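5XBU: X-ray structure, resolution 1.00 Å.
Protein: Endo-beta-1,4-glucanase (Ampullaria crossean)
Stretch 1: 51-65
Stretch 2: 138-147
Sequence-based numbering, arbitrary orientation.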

# COMPACT_ATOMS: atom_id res chain seq x y z
N TRP A 51 2.81 9.98 -14.33
CA TRP A 51 1.61 9.43 -13.71
C TRP A 51 1.93 8.67 -12.43
O TRP A 51 1.09 8.60 -11.52
N ASN A 52 3.11 8.06 -12.35
CA ASN A 52 3.50 7.27 -11.18
C ASN A 52 3.97 8.14 -10.01
O ASN A 52 4.16 7.63 -8.90
N LEU A 53 4.08 9.45 -10.21
CA LEU A 53 4.23 10.41 -9.13
C LEU A 53 2.93 11.11 -8.78
O LEU A 53 2.82 11.68 -7.69
N GLN A 54 1.95 11.09 -9.68
CA GLN A 54 0.74 11.91 -9.58
C GLN A 54 -0.50 11.16 -9.11
O GLN A 54 -1.39 11.78 -8.51
N LYS A 55 -0.61 9.89 -9.47
CA LYS A 55 -1.85 9.14 -9.30
C LYS A 55 -1.88 8.42 -7.96
O LYS A 55 -0.97 8.57 -7.15
N HIS A 56 -2.98 7.69 -7.72
CA HIS A 56 -3.14 6.90 -6.50
C HIS A 56 -2.38 5.59 -6.70
O HIS A 56 -2.92 4.60 -7.20
N VAL A 57 -1.11 5.63 -6.30
CA VAL A 57 -0.22 4.49 -6.40
C VAL A 57 0.40 4.24 -5.03
O VAL A 57 0.49 5.13 -4.16
N THR A 58 0.82 3.00 -4.82
CA THR A 58 1.27 2.55 -3.53
C THR A 58 2.50 1.64 -3.64
O THR A 58 2.72 0.94 -4.63
N ALA A 59 3.26 1.65 -2.54
CA ALA A 59 4.32 0.71 -2.22
C ALA A 59 3.85 -0.13 -1.03
O ALA A 59 3.94 0.33 0.12
N PRO A 60 3.34 -1.34 -1.26
CA PRO A 60 2.96 -2.19 -0.13
C PRO A 60 4.17 -2.78 0.55
O PRO A 60 5.23 -2.96 -0.05
N SER A 61 3.96 -3.21 1.78
CA SER A 61 4.93 -4.01 2.49
C SER A 61 5.36 -5.22 1.64
O SER A 61 4.57 -5.83 0.92
N GLU A 62 6.64 -5.55 1.82
CA GLU A 62 7.36 -6.47 0.94
C GLU A 62 6.66 -7.82 0.73
O GLU A 62 6.61 -8.31 -0.40
N ARG A 63 6.21 -8.47 1.80
CA ARG A 63 5.68 -9.82 1.63
C ARG A 63 4.36 -9.83 0.86
O ARG A 63 4.08 -10.82 0.18
N TYR A 64 3.55 -8.77 0.92
CA TYR A 64 2.43 -8.68 -0.00
C TYR A 64 2.91 -8.34 -1.41
O TYR A 64 2.48 -8.95 -2.39
N PHE A 65 3.81 -7.35 -1.52
CA PHE A 65 4.35 -6.96 -2.81
C PHE A 65 4.77 -8.15 -3.65
O PHE A 65 4.48 -8.19 -4.85
N GLU A 138 -1.92 -7.03 8.96
CA GLU A 138 -1.33 -8.06 8.08
C GLU A 138 -0.63 -7.49 6.86
O GLU A 138 0.05 -8.25 6.16
N VAL A 139 -0.86 -6.22 6.54
CA VAL A 139 -0.28 -5.59 5.37
C VAL A 139 -0.25 -4.10 5.63
O VAL A 139 -1.04 -3.57 6.43
N HIS A 140 0.68 -3.42 4.97
CA HIS A 140 0.84 -1.98 5.04
C HIS A 140 0.87 -1.42 3.63
O HIS A 140 1.52 -1.99 2.75
N PHE A 141 0.23 -0.28 3.42
CA PHE A 141 0.28 0.44 2.14
C PHE A 141 0.92 1.80 2.35
O PHE A 141 0.34 2.66 3.02
N ASP A 142 2.09 2.01 1.76
CA ASP A 142 2.73 3.32 1.73
C ASP A 142 2.21 4.04 0.50
O ASP A 142 2.31 3.52 -0.61
N LEU A 143 1.63 5.21 0.68
CA LEU A 143 0.89 5.87 -0.39
C LEU A 143 1.73 7.02 -0.96
O LEU A 143 2.14 7.92 -0.23
N GLN A 144 1.95 6.99 -2.28
CA GLN A 144 2.73 8.04 -2.95
C GLN A 144 2.04 9.40 -2.78
O GLN A 144 0.84 9.53 -3.05
N ASP A 145 2.81 10.40 -2.37
CA ASP A 145 2.26 11.72 -2.09
C ASP A 145 3.08 12.84 -2.74
O ASP A 145 2.98 13.98 -2.31
N GLN A 146 3.87 12.53 -3.78
CA GLN A 146 4.78 13.51 -4.36
C GLN A 146 4.09 14.82 -4.70
O GLN A 146 4.66 15.89 -4.50
N VAL A 147 2.87 14.75 -5.24
CA VAL A 147 2.15 15.96 -5.67
C VAL A 147 0.98 16.29 -4.75
O VAL A 147 0.07 17.06 -5.12

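The two stretches meet as a short antiparallel strand pair, held by main-chain hydrogen bonds and extended at one end by an aromatic and apolar cluster and at the other by a glutamine packed against a helix end. The strand of residues 57-60 and the one that ends at Gln144 run at 143° to each other with a closest axial approach of 4.5 Å, and the contact buries 713 Å² in total.

The register is fixed by Ala59 and Asp142, whose main chains bond reciprocally: Ala59 N to Asp142 O at 2.9 Å and Asp142 N to Ala59 O at 3.0 Å. Gln144 N to Val57 O (3.0 Å) and Ser61 N to His140 O (2.9 Å) continue the ladder in both directions. Side chains also contribute. Thr58, chi1 t, donates from OG1 to Asp142 O at 2.8 Å, so this carbonyl accepts from both Thr58 and Ala59. Ser61, chi1 p, points toward the other strand and receives His140 N on OG at 3.0 Å; although it occupies an N-cap position, its side chain makes no capping bond.

Thr58, Pro60, Phe141 and Leu143 share one face of the sheet. Phe141, chi1 m, brings CE1 to 3.8 Å from Pro60 CB, while Thr58 OG1 lies at the edge of its ring. The Phe141 edge is directed toward the face of Tyr64 in an offset edge-to-face pair, with centroids 6.0 Å apart and planes at 77°. Tyr64, chi1 t, points toward the second stretch, and its CB meets Val139 CG2 at 3.6 Å. Leu143 CD2 approaches Thr58 OG1 at 3.7 Å. On the other face, Ala59 CB and Asp142 CB are 4.2 Å apart; the Asp142 side chain then leads away and its OD1 is bonded elsewhere in the structure.

Gln144, chi1 t and chi2 p, points toward stretch 1. Its CB packs 3.5 Å from Val57 CG2, and its CG lies 3.8 Å from Asn52 O. Gln144 OE1 accepts a weak 3.0 Å bond from Gln146 N, and Gln144 NE2 donates to water 1 at 2.9 Å. Water 1 also lies 2.8 Å from Asn52 O, an acceptor within its reach, and so sits between the Gln144 amide and the helix. Water 2 sits between the two main chains, 3.0 Å from Val57 O and 2.8 Å from Gln144 O, both acceptors within its reach.

Beyond the strands, Leu53, chi1 m and chi2 t, places CD1 3.7 Å from Gln146 NE2, and Val147 CG2 lies 3.7 Å from Gln54 CA, closing the contact at an exposed margin.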

# COMPACT_ATOMS: atom_id res chain seq x y z
CB TRP A 51 0.80 8.58 -14.67
CG TRP A 51 1.50 7.33 -15.17
CD1 TRP A 51 2.08 7.15 -16.38
CD2 TRP A 51 1.63 6.08 -14.47
NE1 TRP A 51 2.58 5.88 -16.48
CE2 TRP A 51 2.32 5.20 -15.32
CE3 TRP A 51 1.20 5.61 -13.23
CZ2 TRP A 51 2.61 3.89 -14.94
CZ3 TRP A 51 1.50 4.31 -12.85
CH2 TRP A 51 2.20 3.47 -13.71
CB ASN A 52 4.55 6.24 -11.62
CG ASN A 52 4.82 5.22 -10.56
OD1 ASN A 52 3.90 4.75 -9.89
ND2 ASN A 52 6.09 4.86 -10.39
CB LEU A 53 5.27 11.48 -9.55
CG LEU A 53 6.68 10.94 -9.71
CD1 LEU A 53 7.60 12.04 -10.16
CD2 LEU A 53 7.20 10.30 -8.41
CB GLN A 54 0.41 12.52 -10.95
CG GLN A 54 1.44 13.48 -11.47
CD GLN A 54 1.30 13.72 -12.96
OE1 GLN A 54 0.70 12.93 -13.69
NE2 GLN A 54 1.88 14.82 -13.43
CB LYS A 55 -2.07 8.20 -10.46
CG LYS A 55 -2.37 8.93 -11.76
CD LYS A 55 -2.97 7.98 -12.78
CE LYS A 55 -3.33 8.68 -14.04
NZ LYS A 55 -4.05 7.75 -14.93
CB HIS A 56 -4.62 6.64 -6.27
CG HIS A 56 -5.39 7.85 -5.95
ND1 HIS A 56 -6.69 8.02 -6.37
CD2 HIS A 56 -5.08 8.95 -5.22
CE1 HIS A 56 -7.14 9.20 -5.94
NE2 HIS A 56 -6.18 9.78 -5.24
CB VAL A 57 0.83 4.70 -7.52
CG1 VAL A 57 0.13 4.74 -8.87
CG2 VAL A 57 1.71 5.92 -7.29
CB THR A 58 0.12 1.85 -2.77
OG1 THR A 58 0.52 1.47 -1.45
CG2 THR A 58 -0.44 0.60 -3.45
CB ALA A 59 5.60 1.46 -1.87
CB PRO A 60 2.11 -3.30 -0.77
CG PRO A 60 1.78 -2.80 -2.15
CD PRO A 60 2.96 -1.97 -2.54
CB SER A 61 4.35 -4.39 3.85
OG SER A 61 3.05 -4.91 3.76
CB GLU A 62 8.74 -6.69 1.56
CG GLU A 62 9.69 -7.54 0.74
CD GLU A 62 11.08 -7.60 1.35
OE1 GLU A 62 11.73 -8.63 1.13
OE2 GLU A 62 11.52 -6.64 2.02
CB ARG A 63 5.59 -10.54 2.97
CG ARG A 63 6.95 -10.86 3.57
CD ARG A 63 7.67 -12.04 2.84
NE ARG A 63 9.02 -12.20 3.43
CZ ARG A 63 10.08 -11.50 3.09
NH1 ARG A 63 10.04 -10.72 2.01
NH2 ARG A 63 11.17 -11.56 3.84
CB TYR A 64 1.36 -7.67 0.47
CG TYR A 64 0.28 -7.50 -0.57
CD1 TYR A 64 -0.61 -8.52 -0.87
CD2 TYR A 64 0.21 -6.33 -1.31
CE1 TYR A 64 -1.55 -8.38 -1.86
CE2 TYR A 64 -0.71 -6.19 -2.31
CZ TYR A 64 -1.60 -7.20 -2.60
OH TYR A 64 -2.49 -7.00 -3.62
CB PHE A 65 5.53 -6.03 -2.59
CG PHE A 65 6.24 -5.65 -3.84
CD1 PHE A 65 5.75 -4.65 -4.64
CD2 PHE A 65 7.43 -6.27 -4.21
CE1 PHE A 65 6.41 -4.28 -5.81
CE2 PHE A 65 8.08 -5.91 -5.36
CZ PHE A 65 7.56 -4.91 -6.18
CB GLU A 138 -2.36 -9.07 7.63
CG GLU A 138 -3.39 -8.53 6.69
CD GLU A 138 -4.30 -9.56 6.08
OE1 GLU A 138 -4.30 -10.73 6.53
OE2 GLU A 138 -5.00 -9.20 5.10
CB VAL A 139 -1.07 -5.94 4.09
CG1 VAL A 139 -2.44 -5.33 4.08
CG2 VAL A 139 -0.30 -5.60 2.83
CB HIS A 140 2.13 -1.62 5.76
CG HIS A 140 2.27 -0.17 5.99
ND1 HIS A 140 1.59 0.45 7.01
CD2 HIS A 140 2.95 0.79 5.30
CE1 HIS A 140 1.86 1.74 6.94
NE2 HIS A 140 2.68 1.98 5.93
CB PHE A 141 -1.10 0.54 1.49
CG PHE A 141 -1.64 -0.80 1.12
CD1 PHE A 141 -1.13 -1.49 0.02
CD2 PHE A 141 -2.62 -1.43 1.90
CE1 PHE A 141 -1.57 -2.76 -0.29
CE2 PHE A 141 -3.07 -2.69 1.57
CZ PHE A 141 -2.55 -3.36 0.49
CB ASP A 142 4.25 3.16 1.72
CG ASP A 142 4.98 4.31 2.40
OD1 ASP A 142 4.33 5.27 2.85
OD2 ASP A 142 6.22 4.21 2.45
CB LEU A 143 -0.45 6.41 0.13
CG LEU A 143 -1.30 5.34 0.88
CD1 LEU A 143 -2.57 5.98 1.36
CD2 LEU A 143 -1.59 4.13 0.01
CB GLN A 144 2.81 7.68 -4.42
CG GLN A 144 3.51 8.72 -5.31
CD GLN A 144 4.95 8.93 -4.97
OE1 GLN A 144 5.32 9.94 -4.37
NE2 GLN A 144 5.80 7.95 -5.33
CB ASP A 145 2.15 11.95 -0.56
CG ASP A 145 1.25 13.15 -0.18
OD1 ASP A 145 0.20 13.41 -0.83
OD2 ASP A 145 1.60 13.84 0.79
CB GLN A 146 5.51 12.93 -5.58
CG GLN A 146 6.38 13.95 -6.36
CD GLN A 146 7.87 13.64 -6.35
OE1 GLN A 146 8.38 12.97 -5.47
NE2 GLN A 146 8.58 14.17 -7.34
CB VAL A 147 1.74 15.89 -7.15
CG1 VAL A 147 2.94 15.57 -8.00
CG2 VAL A 147 0.61 14.88 -7.38
O HOH W 1 5.09 5.76 -7.06
O HOH W 2 -1.08 7.61 -3.79